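Local coordinates for toll-like receptor 13 (Mus musculus, PDB 4Z0C), which recognises and binds bacterial 23S ribosomal RNA and signals through MYD88 and TRAF6 to activate NF-kappa-B and the inflammatory response, at residues Y1-I13 with S676-S689. Sequence-based numbering, arbitrary orientation.
Sequences YGFNKCTQYEFDI and SMNTEEVHIPFLRS. With nucleotides of chain C.
Thr7 OG1 is held by two groups: His683 NE2 gives it a weak hydrogen bond across the contact (3.3 Å), and it donates in turn to Gln8 O, with Thr7 OG1 and Gln8 O 3.0 Å apart. Thr7 also places CB over a face of Phe686, Thr7 CG2 approaching Phe686 CZ to 3.4 Å, and Lys5 O lies at that ring's edge.

His683 fills the middle. A chi1 of -180° swings the imidazole away from its own backbone N and in among Tyr1, Phe3 and Gln8. With Tyr1 it forms an offset edge-to-face pair, the imidazole edge toward the phenol face and the planes at 67°; His683 ND1 stands 3.3 Å from Tyr1 CE1, while His683 CB sits over that same ring. His683 CE1 stands over one face of the Phe3 ring, toward its rim, the two planes oblique to each other. Gln8 CB covers one imidazole face, 4.0 Å from the His683 ring centroid. Beyond it the extended Gln8 chain ends in an amide whose NE2 gives a short, fairly straight bond to Tyr1 OH (2.6 Å), fixing the phenol; Tyr36 takes OE1.

Backbone hydrogen bonds run from Ile684 N to Tyr1 O (3.1 Å), from Arg688 N to Phe3 O, and from Tyr1 N to Ser676 O in the last turn of helix 670-678.

Farther along 1-13, the Tyr9 ring lies against the base of A6 of chain C, and Glu10 makes a salt bridge with Arg609. The contact thus joins the disulfide-bearing N-terminal end of the ectodomain to its LRRCT region, closing the leucine-rich-repeat solenoid into a ring beside the bound RNA.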
loop_
_atom_site.group_PDB
_atom_site.type_symbol
_atom_site.label_atom_id
_atom_site.label_comp_id
_atom_site.label_asym_id
_atom_site.label_seq_id
_atom_site.Cartn_x
_atom_site.Cartn_y
_atom_site.Cartn_z
ATOM N N TYR A 1 -40.213 -7.733 -10.616
ATOM C CA TYR A 1 -39.318 -6.950 -11.451
ATOM C C TYR A 1 -37.890 -7.144 -10.968
ATOM O O TYR A 1 -37.284 -6.303 -10.287
ATOM C CB TYR A 1 -39.733 -5.493 -11.463
ATOM C CG TYR A 1 -38.977 -4.594 -12.406
ATOM C CD1 TYR A 1 -38.162 -5.099 -13.425
ATOM C CD2 TYR A 1 -39.048 -3.220 -12.238
ATOM C CE1 TYR A 1 -37.461 -4.235 -14.263
ATOM C CE2 TYR A 1 -38.362 -2.364 -13.037
ATOM C CZ TYR A 1 -37.572 -2.862 -14.042
ATOM O OH TYR A 1 -36.922 -1.942 -14.800
ATOM N N GLY A 2 -37.380 -8.298 -11.359
ATOM C CA GLY A 2 -36.022 -8.703 -11.120
ATOM C C GLY A 2 -36.004 -9.994 -11.889
ATOM O O GLY A 2 -37.033 -10.674 -11.965
ATOM N N PHE A 3 -34.859 -10.325 -12.471
ATOM C CA PHE A 3 -34.754 -11.516 -13.287
ATOM C C PHE A 3 -33.946 -12.558 -12.531
ATOM O O PHE A 3 -33.583 -12.350 -11.373
ATOM C CB PHE A 3 -34.096 -11.183 -14.620
ATOM C CG PHE A 3 -34.485 -9.829 -15.172
ATOM C CD1 PHE A 3 -35.808 -9.419 -15.199
ATOM C CD2 PHE A 3 -33.515 -8.968 -15.665
ATOM C CE1 PHE A 3 -36.153 -8.175 -15.707
ATOM C CE2 PHE A 3 -33.853 -7.716 -16.174
ATOM C CZ PHE A 3 -35.166 -7.321 -16.194
ATOM N N ASN A 4 -33.644 -13.669 -13.190
ATOM C CA ASN A 4 -32.918 -14.758 -12.545
ATOM C C ASN A 4 -31.407 -14.664 -12.763
ATOM O O ASN A 4 -30.655 -14.499 -11.802
ATOM C CB ASN A 4 -33.448 -16.113 -13.031
ATOM C CG ASN A 4 -32.617 -17.289 -12.530
ATOM O OD1 ASN A 4 -31.913 -17.196 -11.523
ATOM N ND2 ASN A 4 -32.717 -18.413 -13.228
ATOM N N LYS A 5 -30.974 -14.791 -14.015
ATOM C CA LYS A 5 -29.553 -14.834 -14.353
ATOM C C LYS A 5 -28.968 -13.478 -14.749
ATOM O O LYS A 5 -27.762 -13.281 -14.677
ATOM C CB LYS A 5 -29.321 -15.831 -15.486
ATOM C CG LYS A 5 -28.435 -16.994 -15.107
ATOM C CD LYS A 5 -29.196 -18.073 -14.380
ATOM C CE LYS A 5 -28.333 -19.311 -14.228
ATOM N NZ LYS A 5 -28.982 -20.339 -13.368
ATOM N N CYS A 6 -29.830 -12.538 -15.119
ATOM C CA CYS A 6 -29.428 -11.263 -15.704
ATOM C C CYS A 6 -29.861 -10.094 -14.838
ATOM O O CYS A 6 -30.809 -10.207 -14.057
ATOM C CB CYS A 6 -30.114 -11.082 -17.077
ATOM S SG CYS A 6 -29.740 -12.310 -18.353
ATOM N N THR A 7 -29.233 -8.939 -15.025
ATOM C CA THR A 7 -29.713 -7.737 -14.348
ATOM C C THR A 7 -29.768 -6.569 -15.301
ATOM O O THR A 7 -29.061 -6.538 -16.301
ATOM C CB THR A 7 -28.831 -7.337 -13.110
ATOM O OG1 THR A 7 -29.342 -6.132 -12.527
ATOM C CG2 THR A 7 -27.365 -7.107 -13.507
ATOM N N GLN A 8 -30.628 -5.608 -15.000
ATOM C CA GLN A 8 -30.582 -4.346 -15.722
ATOM C C GLN A 8 -29.433 -3.477 -15.213
ATOM O O GLN A 8 -28.978 -3.616 -14.078
ATOM C CB GLN A 8 -31.920 -3.600 -15.636
ATOM C CG GLN A 8 -32.996 -4.180 -16.581
ATOM C CD GLN A 8 -34.355 -3.509 -16.446
ATOM O OE1 GLN A 8 -35.246 -3.759 -17.241
ATOM N NE2 GLN A 8 -34.518 -2.660 -15.429
ATOM N N TYR A 9 -28.948 -2.618 -16.093
ATOM C CA TYR A 9 -27.963 -1.605 -15.755
ATOM C C TYR A 9 -28.645 -0.485 -14.976
ATOM O O TYR A 9 -29.697 -0.008 -15.347
ATOM C CB TYR A 9 -27.325 -1.078 -17.048
ATOM C CG TYR A 9 -26.436 0.134 -16.909
ATOM C CD1 TYR A 9 -25.397 0.181 -15.967
ATOM C CD2 TYR A 9 -26.605 1.226 -17.756
ATOM C CE1 TYR A 9 -24.586 1.307 -15.860
ATOM C CE2 TYR A 9 -25.788 2.341 -17.668
ATOM C CZ TYR A 9 -24.782 2.379 -16.730
ATOM O OH TYR A 9 -23.995 3.514 -16.673
ATOM N N GLU A 10 -28.007 -0.048 -13.912
ATOM C CA GLU A 10 -28.607 0.878 -12.969
ATOM C C GLU A 10 -29.040 2.213 -13.600
ATOM O O GLU A 10 -30.000 2.832 -13.146
ATOM C CB GLU A 10 -27.618 1.079 -11.793
ATOM C CG GLU A 10 -26.398 0.122 -11.910
ATOM C CD GLU A 10 -25.716 -0.189 -10.583
ATOM O OE1 GLU A 10 -25.431 0.747 -9.802
ATOM O OE2 GLU A 10 -25.434 -1.383 -10.329
ATOM N N PHE A 11 -28.347 2.654 -14.642
ATOM C CA PHE A 11 -28.605 3.975 -15.214
ATOM C C PHE A 11 -29.215 3.919 -16.617
ATOM O O PHE A 11 -29.326 4.946 -17.286
ATOM C CB PHE A 11 -27.343 4.847 -15.193
ATOM C CG PHE A 11 -26.716 4.948 -13.826
ATOM C CD1 PHE A 11 -27.385 5.597 -12.785
ATOM C CD2 PHE A 11 -25.471 4.381 -13.569
ATOM C CE1 PHE A 11 -26.830 5.666 -11.521
ATOM C CE2 PHE A 11 -24.901 4.460 -12.288
ATOM C CZ PHE A 11 -25.573 5.105 -11.278
ATOM N N ASP A 12 -29.574 2.720 -17.073
ATOM C CA ASP A 12 -30.389 2.569 -18.289
ATOM C C ASP A 12 -31.088 1.194 -18.328
ATOM O O ASP A 12 -30.432 0.185 -18.623
ATOM C CB ASP A 12 -29.532 2.778 -19.525
ATOM C CG ASP A 12 -30.366 2.878 -20.850
ATOM O OD1 ASP A 12 -31.500 2.352 -20.961
ATOM O OD2 ASP A 12 -29.879 3.537 -21.787
ATOM N N ILE A 13 -32.402 1.165 -18.035
ATOM C CA ILE A 13 -33.200 -0.082 -18.028
ATOM C C ILE A 13 -33.110 -0.913 -19.336
ATOM O O ILE A 13 -33.378 -2.119 -19.336
ATOM C CB ILE A 13 -34.725 0.166 -17.683
ATOM C CG1 ILE A 13 -35.400 1.092 -18.702
ATOM C CG2 ILE A 13 -34.908 0.733 -16.278
ATOM C CD1 ILE A 13 -36.933 1.200 -18.523
ATOM N N SER A 676 -41.292 -7.005 -4.373
ATOM C CA SER A 676 -40.101 -7.006 -5.233
ATOM C C SER A 676 -40.398 -7.619 -6.591
ATOM O O SER A 676 -39.837 -7.188 -7.590
ATOM C CB SER A 676 -38.944 -7.754 -4.592
ATOM O OG SER A 676 -39.225 -9.136 -4.548
ATOM N N MET A 677 -41.261 -8.636 -6.613
ATOM C CA MET A 677 -41.664 -9.291 -7.860
ATOM C C MET A 677 -42.640 -8.426 -8.634
ATOM O O MET A 677 -42.655 -8.453 -9.864
ATOM C CB MET A 677 -42.287 -10.667 -7.603
ATOM C CG MET A 677 -41.349 -11.663 -6.924
ATOM S SD MET A 677 -42.080 -13.279 -6.556
ATOM C CE MET A 677 -42.419 -13.820 -8.235
ATOM N N ASN A 678 -43.439 -7.640 -7.920
ATOM C CA ASN A 678 -44.571 -6.959 -8.554
ATOM C C ASN A 678 -44.353 -5.497 -8.924
ATOM O O ASN A 678 -44.989 -4.999 -9.867
ATOM C CB ASN A 678 -45.848 -7.085 -7.693
ATOM C CG ASN A 678 -46.393 -8.497 -7.666
ATOM O OD1 ASN A 678 -46.626 -9.115 -8.706
ATOM N ND2 ASN A 678 -46.573 -9.025 -6.473
ATOM N N THR A 679 -43.499 -4.803 -8.172
ATOM C CA THR A 679 -43.260 -3.384 -8.441
ATOM C C THR A 679 -42.719 -3.230 -9.847
ATOM O O THR A 679 -41.930 -4.035 -10.294
ATOM C CB THR A 679 -42.295 -2.724 -7.422
ATOM O OG1 THR A 679 -42.213 -1.315 -7.674
ATOM C CG2 THR A 679 -40.897 -3.360 -7.464
ATOM N N GLU A 680 -43.190 -2.223 -10.565
ATOM C CA GLU A 680 -42.734 -1.992 -11.934
ATOM C C GLU A 680 -41.855 -0.758 -11.920
ATOM O O GLU A 680 -41.329 -0.340 -12.947
ATOM C CB GLU A 680 -43.942 -1.810 -12.865
ATOM C CG GLU A 680 -44.884 -3.010 -12.810
ATOM C CD GLU A 680 -46.115 -2.873 -13.688
ATOM O OE1 GLU A 680 -46.936 -1.980 -13.395
ATOM O OE2 GLU A 680 -46.295 -3.681 -14.625
ATOM N N GLU A 681 -41.717 -0.171 -10.736
ATOM C CA GLU A 681 -40.982 1.065 -10.586
ATOM C C GLU A 681 -39.544 0.759 -10.178
ATOM O O GLU A 681 -38.616 1.479 -10.556
ATOM C CB GLU A 681 -41.663 1.944 -9.542
ATOM C CG GLU A 681 -40.911 3.209 -9.185
ATOM C CD GLU A 681 -41.200 4.352 -10.152
ATOM O OE1 GLU A 681 -40.513 5.395 -10.043
ATOM O OE2 GLU A 681 -42.119 4.213 -11.003
ATOM N N VAL A 682 -39.357 -0.335 -9.443
ATOM C CA VAL A 682 -38.053 -0.650 -8.901
ATOM C C VAL A 682 -37.514 -1.984 -9.389
ATOM O O VAL A 682 -38.147 -3.023 -9.215
ATOM C CB VAL A 682 -38.045 -0.663 -7.352
ATOM C CG1 VAL A 682 -36.629 -0.992 -6.838
ATOM C CG2 VAL A 682 -38.508 0.675 -6.801
ATOM N N HIS A 683 -36.321 -1.937 -9.983
ATOM C CA HIS A 683 -35.615 -3.144 -10.398
ATOM C C HIS A 683 -34.749 -3.707 -9.266
ATOM O O HIS A 683 -34.138 -2.957 -8.520
ATOM C CB HIS A 683 -34.753 -2.917 -11.654
ATOM C CG HIS A 683 -34.032 -4.151 -12.086
ATOM N ND1 HIS A 683 -34.668 -5.199 -12.714
ATOM C CD2 HIS A 683 -32.747 -4.547 -11.906
ATOM C CE1 HIS A 683 -33.805 -6.175 -12.931
ATOM N NE2 HIS A 683 -32.632 -5.802 -12.451
ATOM N N ILE A 684 -34.714 -5.032 -9.160
ATOM C CA ILE A 684 -34.016 -5.720 -8.089
ATOM C C ILE A 684 -33.163 -6.867 -8.631
ATOM O O ILE A 684 -33.675 -7.935 -8.948
ATOM C CB ILE A 684 -34.998 -6.172 -6.953
ATOM C CG1 ILE A 684 -35.460 -4.936 -6.179
ATOM C CG2 ILE A 684 -34.334 -7.165 -5.969
ATOM C CD1 ILE A 684 -36.756 -5.057 -5.562
ATOM N N PRO A 685 -31.846 -6.620 -8.749
ATOM C CA PRO A 685 -30.856 -7.502 -9.374
ATOM C C PRO A 685 -30.871 -8.946 -8.888
ATOM O O PRO A 685 -30.627 -9.226 -7.704
ATOM C CB PRO A 685 -29.516 -6.860 -8.987
ATOM C CG PRO A 685 -29.824 -5.467 -8.583
ATOM C CD PRO A 685 -31.307 -5.270 -8.519
ATOM N N PHE A 686 -31.115 -9.840 -9.842
ATOM C CA PHE A 686 -31.021 -11.289 -9.671
ATOM C C PHE A 686 -32.032 -11.855 -8.683
ATOM O O PHE A 686 -31.901 -12.997 -8.249
ATOM C CB PHE A 686 -29.595 -11.715 -9.316
ATOM C CG PHE A 686 -28.540 -11.103 -10.206
ATOM C CD1 PHE A 686 -28.458 -11.448 -11.550
ATOM C CD2 PHE A 686 -27.644 -10.171 -9.705
ATOM C CE1 PHE A 686 -27.501 -10.882 -12.384
ATOM C CE2 PHE A 686 -26.676 -9.603 -10.532
ATOM C CZ PHE A 686 -26.607 -9.967 -11.882
ATOM N N LEU A 687 -33.055 -11.053 -8.388
ATOM C CA LEU A 687 -34.133 -11.380 -7.445
ATOM C C LEU A 687 -34.616 -12.820 -7.536
ATOM O O LEU A 687 -34.670 -13.524 -6.532
ATOM C CB LEU A 687 -35.331 -10.458 -7.686
ATOM C CG LEU A 687 -36.646 -10.847 -6.991
ATOM C CD1 LEU A 687 -36.521 -10.659 -5.475
ATOM C CD2 LEU A 687 -37.798 -10.035 -7.540
ATOM N N ARG A 688 -34.928 -13.256 -8.757
ATOM C CA ARG A 688 -35.490 -14.587 -9.001
ATOM C C ARG A 688 -34.525 -15.744 -8.769
ATOM O O ARG A 688 -34.891 -16.903 -8.987
ATOM C CB ARG A 688 -36.050 -14.688 -10.425
ATOM C CG ARG A 688 -37.134 -13.684 -10.737
ATOM C CD ARG A 688 -37.810 -13.986 -12.055
ATOM N NE ARG A 688 -39.250 -13.780 -11.926
ATOM C CZ ARG A 688 -40.139 -14.765 -11.808
ATOM N NH1 ARG A 688 -39.744 -16.035 -11.833
ATOM N NH2 ARG A 688 -41.426 -14.481 -11.674
ATOM N N SER A 689 -33.301 -15.430 -8.346
ATOM C CA SER A 689 -32.295 -16.442 -8.031
ATOM C C SER A 689 -31.980 -16.550 -6.535
ATOM O O SER A 689 -31.327 -17.512 -6.109
ATOM C CB SER A 689 -31.006 -16.147 -8.792
ATOM O OG SER A 689 -30.379 -14.978 -8.294
ATOM P P A C 6 -20.956 1.747 -12.424
ATOM O OP1 A C 6 -20.106 2.501 -13.382
ATOM O OP2 A C 6 -21.855 2.547 -11.569
ATOM O "O5'" A C 6 -21.759 0.647 -13.244
ATOM C "C5'" A C 6 -22.606 -0.309 -12.597
ATOM C "C4'" A C 6 -22.600 -1.635 -13.324
ATOM O "O4'" A C 6 -23.060 -1.439 -14.696
ATOM C "C3'" A C 6 -21.237 -2.298 -13.442
ATOM O "O3'" A C 6 -21.432 -3.707 -13.511
ATOM C "C2'" A C 6 -20.732 -1.789 -14.795
ATOM O "O2'" A C 6 -19.747 -2.598 -15.396
ATOM C "C1'" A C 6 -22.021 -1.778 -15.615
ATOM N N9 A C 6 -22.072 -0.769 -16.674
ATOM C C8 A C 6 -21.505 0.489 -16.692
ATOM N N7 A C 6 -21.803 1.186 -17.777
ATOM C C5 A C 6 -22.638 0.349 -18.508
ATOM C C6 A C 6 -23.307 0.504 -19.741
ATOM N N6 A C 6 -23.232 1.603 -20.488
ATOM N N1 A C 6 -24.068 -0.521 -20.187
ATOM C C2 A C 6 -24.152 -1.623 -19.426
ATOM N N3 A C 6 -23.573 -1.893 -18.256
ATOM C C4 A C 6 -22.822 -0.854 -17.839
#